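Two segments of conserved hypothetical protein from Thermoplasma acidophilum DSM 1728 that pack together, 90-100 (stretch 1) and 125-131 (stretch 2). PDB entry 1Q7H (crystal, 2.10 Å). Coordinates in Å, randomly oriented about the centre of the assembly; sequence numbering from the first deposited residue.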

# COMPACT_ATOMS: atom_id res chain seq x y z
N PHE A 90 -1.40 -14.90 -5.17
CA PHE A 90 -1.41 -15.76 -6.35
C PHE A 90 -2.57 -15.44 -7.27
O PHE A 90 -3.67 -15.13 -6.82
N ALA A 91 -2.32 -15.51 -8.57
CA ALA A 91 -3.30 -15.17 -9.59
C ALA A 91 -4.72 -15.74 -9.45
O ALA A 91 -5.69 -15.03 -9.71
N PRO A 92 -4.85 -17.01 -9.03
CA PRO A 92 -6.18 -17.61 -8.87
C PRO A 92 -7.09 -16.86 -7.92
O PRO A 92 -8.32 -16.97 -7.99
N GLY A 93 -6.51 -16.10 -7.00
CA GLY A 93 -7.32 -15.37 -6.04
C GLY A 93 -7.63 -13.95 -6.45
O GLY A 93 -8.24 -13.19 -5.69
N ILE A 94 -7.22 -13.56 -7.66
CA ILE A 94 -7.48 -12.20 -8.13
C ILE A 94 -8.79 -12.11 -8.90
O ILE A 94 -9.01 -12.84 -9.87
N VAL A 95 -9.65 -11.20 -8.47
CA VAL A 95 -10.94 -10.98 -9.11
C VAL A 95 -10.83 -9.97 -10.25
O VAL A 95 -11.38 -10.16 -11.33
N SER A 96 -10.10 -8.88 -10.01
CA SER A 96 -9.92 -7.85 -11.02
C SER A 96 -8.73 -6.99 -10.66
O SER A 96 -8.26 -7.03 -9.53
N MSE A 97 -8.23 -6.23 -11.61
CA MSE A 97 -7.10 -5.37 -11.34
C MSE A 97 -6.95 -4.33 -12.44
O MSE A 97 -7.52 -4.47 -13.52
N ASP A 98 -6.20 -3.27 -12.13
CA ASP A 98 -5.93 -2.20 -13.08
C ASP A 98 -5.20 -2.85 -14.26
O ASP A 98 -4.16 -3.49 -14.07
N ASP A 99 -5.71 -2.72 -15.48
CA ASP A 99 -5.03 -3.37 -16.60
C ASP A 99 -3.74 -2.70 -17.02
O ASP A 99 -3.07 -3.16 -17.94
N SER A 100 -3.35 -1.63 -16.33
CA SER A 100 -2.12 -0.96 -16.69
C SER A 100 -0.97 -1.42 -15.80
O SER A 100 0.16 -0.99 -15.97
N ASP A 125 2.60 -8.93 -15.22
CA ASP A 125 1.85 -7.87 -15.90
C ASP A 125 0.36 -8.23 -15.82
O ASP A 125 -0.00 -9.41 -15.81
N ALA A 126 -0.51 -7.22 -15.77
CA ALA A 126 -1.94 -7.47 -15.69
C ALA A 126 -2.45 -8.37 -16.82
O ALA A 126 -3.36 -9.17 -16.62
N GLY A 127 -1.89 -8.22 -18.01
CA GLY A 127 -2.33 -9.02 -19.14
C GLY A 127 -2.17 -10.52 -18.91
O GLY A 127 -3.12 -11.29 -19.11
N GLU A 128 -0.98 -10.93 -18.51
CA GLU A 128 -0.69 -12.34 -18.27
C GLU A 128 -1.50 -12.89 -17.09
O GLU A 128 -1.97 -14.03 -17.14
N VAL A 129 -1.66 -12.09 -16.04
CA VAL A 129 -2.44 -12.53 -14.88
C VAL A 129 -3.88 -12.85 -15.25
O VAL A 129 -4.39 -13.92 -14.91
N MSE A 130 -4.55 -11.93 -15.94
CA MSE A 130 -5.95 -12.14 -16.29
C MSE A 130 -6.19 -13.20 -17.37
O MSE A 130 -7.27 -13.78 -17.44
N ALA A 131 -5.19 -13.46 -18.20
CA ALA A 131 -5.34 -14.46 -19.24
C ALA A 131 -5.03 -15.88 -18.77
O ALA A 131 -5.62 -16.83 -19.26

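When a helix lies against a strand without a single hydrogen bond between them, the fit rests on apolar contact, and so on how well the shapes match, and long flexible side chains often do the work of filling the space between two stiff backbones. The pairing of residues 90-100 with 125-131 is a compact example. The axes of strand 94-97 and helix 126-131 run roughly antiparallel, at 145°, and come no nearer than 9.7 Å. That gap is too wide for backbone contact along the strand, and it is occupied by apolar side chains.

The central bump is Met97, a selenomethionine, whose CA-to-CB bond points toward the helix. Its chi angles (p, t, m) carry the selenium into the hollow bordered by Ala126, Val129 and Met130, three residues brought together by a single turn of helix. The selenium lies 3.7 Å from Val129 CG1 and 4.0 Å from Ala126 CA. The terminal methyl bends round so that Met97 CE sits 4.1 Å from Ala126 CB.

Met130, also a selenomethionine, answers from the helix. Its CB leaves sideways, but the side chain, m at all three chi angles, curls so that its end comes nearer the strand. There the two heavy atoms meet, Met97 SE to Met130 SE at 4.0 Å, a soft and polarizable contact. Beyond it, Met130 CE reaches the strand backbone, 3.7 Å from Val95 O and 4.2 Å from Ser96 CA. Val95 and Ser96 both direct their own CB atoms away, so the methyl meets main chain there. Ile94 CG2 touches the same side chain, 4.1 Å from Met130 SE.

Val129 is the bump that serves the other end of the contact. Its CA-to-CB bond points toward stretch 1, and in the t rotamer its CG1 is met by three side chains: besides the selenium of Met97, Ile94 CD1 lies 3.9 Å from Val129 CG1 and Ala91 CB 4.1 Å from it. Ile94, with chi1 m and chi2 t, has the length to reach this methyl with its terminal carbon. Ala91 is short, but here the chains themselves draw closer, with Ala91 CA and Val129 CA 6.0 Å apart.

At the start of the helix the backbones come closer still, Asp99 CA lying 5.2 Å from Ala126 CA. Only a small side chain stands between them: Ala126 CB packs 3.4 Å from Asp98 O and 3.7 Å from Asp99 CA.

The polar side chains stay out of this apolar seam, although backbone oxygens border it. Asp98 points away from the helix and uses OD1 to accept hydrogen bonds from Ser100 N at 2.8 Å and Ser100 OG at 2.6 Å, bracing the loop that follows the strand; its OD2 is bonded elsewhere in the structure. The CA-to-CB bond of Asp99 runs sideways, and the end of its side chain leads away. Polar bonding thus shapes one partner locally, while apolar packing joins the two.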

# COMPACT_ATOMS: atom_id res chain seq x y z
CB PHE A 90 -1.42 -17.22 -5.89
CG PHE A 90 -0.16 -17.61 -5.15
CD1 PHE A 90 0.99 -17.95 -5.85
CD2 PHE A 90 -0.09 -17.51 -3.77
CE1 PHE A 90 2.19 -18.19 -5.18
CE2 PHE A 90 1.11 -17.75 -3.09
CZ PHE A 90 2.25 -18.09 -3.81
CB ALA A 91 -2.75 -15.51 -10.97
CB PRO A 92 -5.87 -19.01 -8.35
CG PRO A 92 -4.51 -19.28 -8.89
CD PRO A 92 -3.80 -17.98 -8.68
CB ILE A 94 -6.31 -11.69 -8.99
CG1 ILE A 94 -5.09 -11.45 -8.10
CG2 ILE A 94 -6.71 -10.40 -9.72
CD1 ILE A 94 -3.85 -10.98 -8.85
CB VAL A 95 -11.97 -10.48 -8.07
CG1 VAL A 95 -13.32 -10.26 -8.73
CG2 VAL A 95 -12.09 -11.48 -6.94
CB SER A 96 -11.17 -6.98 -11.12
OG SER A 96 -11.40 -6.30 -9.90
CB MSE A 97 -5.82 -6.21 -11.22
CG MSE A 97 -5.33 -6.81 -12.53
SE MSE A 97 -4.01 -8.25 -12.36
CE MSE A 97 -2.47 -7.27 -11.70
CB ASP A 98 -5.02 -1.17 -12.40
CG ASP A 98 -4.84 0.09 -13.22
OD1 ASP A 98 -4.64 -0.00 -14.46
OD2 ASP A 98 -4.88 1.18 -12.62
CB ASP A 99 -5.95 -3.55 -17.82
CG ASP A 99 -6.53 -2.25 -18.33
OD1 ASP A 99 -5.82 -1.22 -18.34
OD2 ASP A 99 -7.71 -2.25 -18.74
CB SER A 100 -2.29 0.56 -16.62
OG SER A 100 -2.36 1.00 -15.28
CB ASP A 125 2.25 -7.75 -17.37
CG ASP A 125 3.71 -7.39 -17.57
OD1 ASP A 125 4.29 -6.65 -16.75
OD2 ASP A 125 4.28 -7.85 -18.58
CB ALA A 126 -2.69 -6.15 -15.68
CB GLU A 128 0.81 -12.53 -18.04
CG GLU A 128 1.23 -13.93 -17.62
CD GLU A 128 2.74 -14.16 -17.71
OE1 GLU A 128 3.52 -13.20 -17.57
OE2 GLU A 128 3.14 -15.32 -17.90
CB VAL A 129 -2.47 -11.46 -13.75
CG1 VAL A 129 -3.46 -11.86 -12.66
CG2 VAL A 129 -1.08 -11.29 -13.15
CB MSE A 130 -6.58 -10.80 -16.70
CG MSE A 130 -6.55 -9.72 -15.60
SE MSE A 130 -7.10 -10.35 -13.80
CE MSE A 130 -8.99 -10.61 -14.11
CB ALA A 131 -4.46 -14.10 -20.46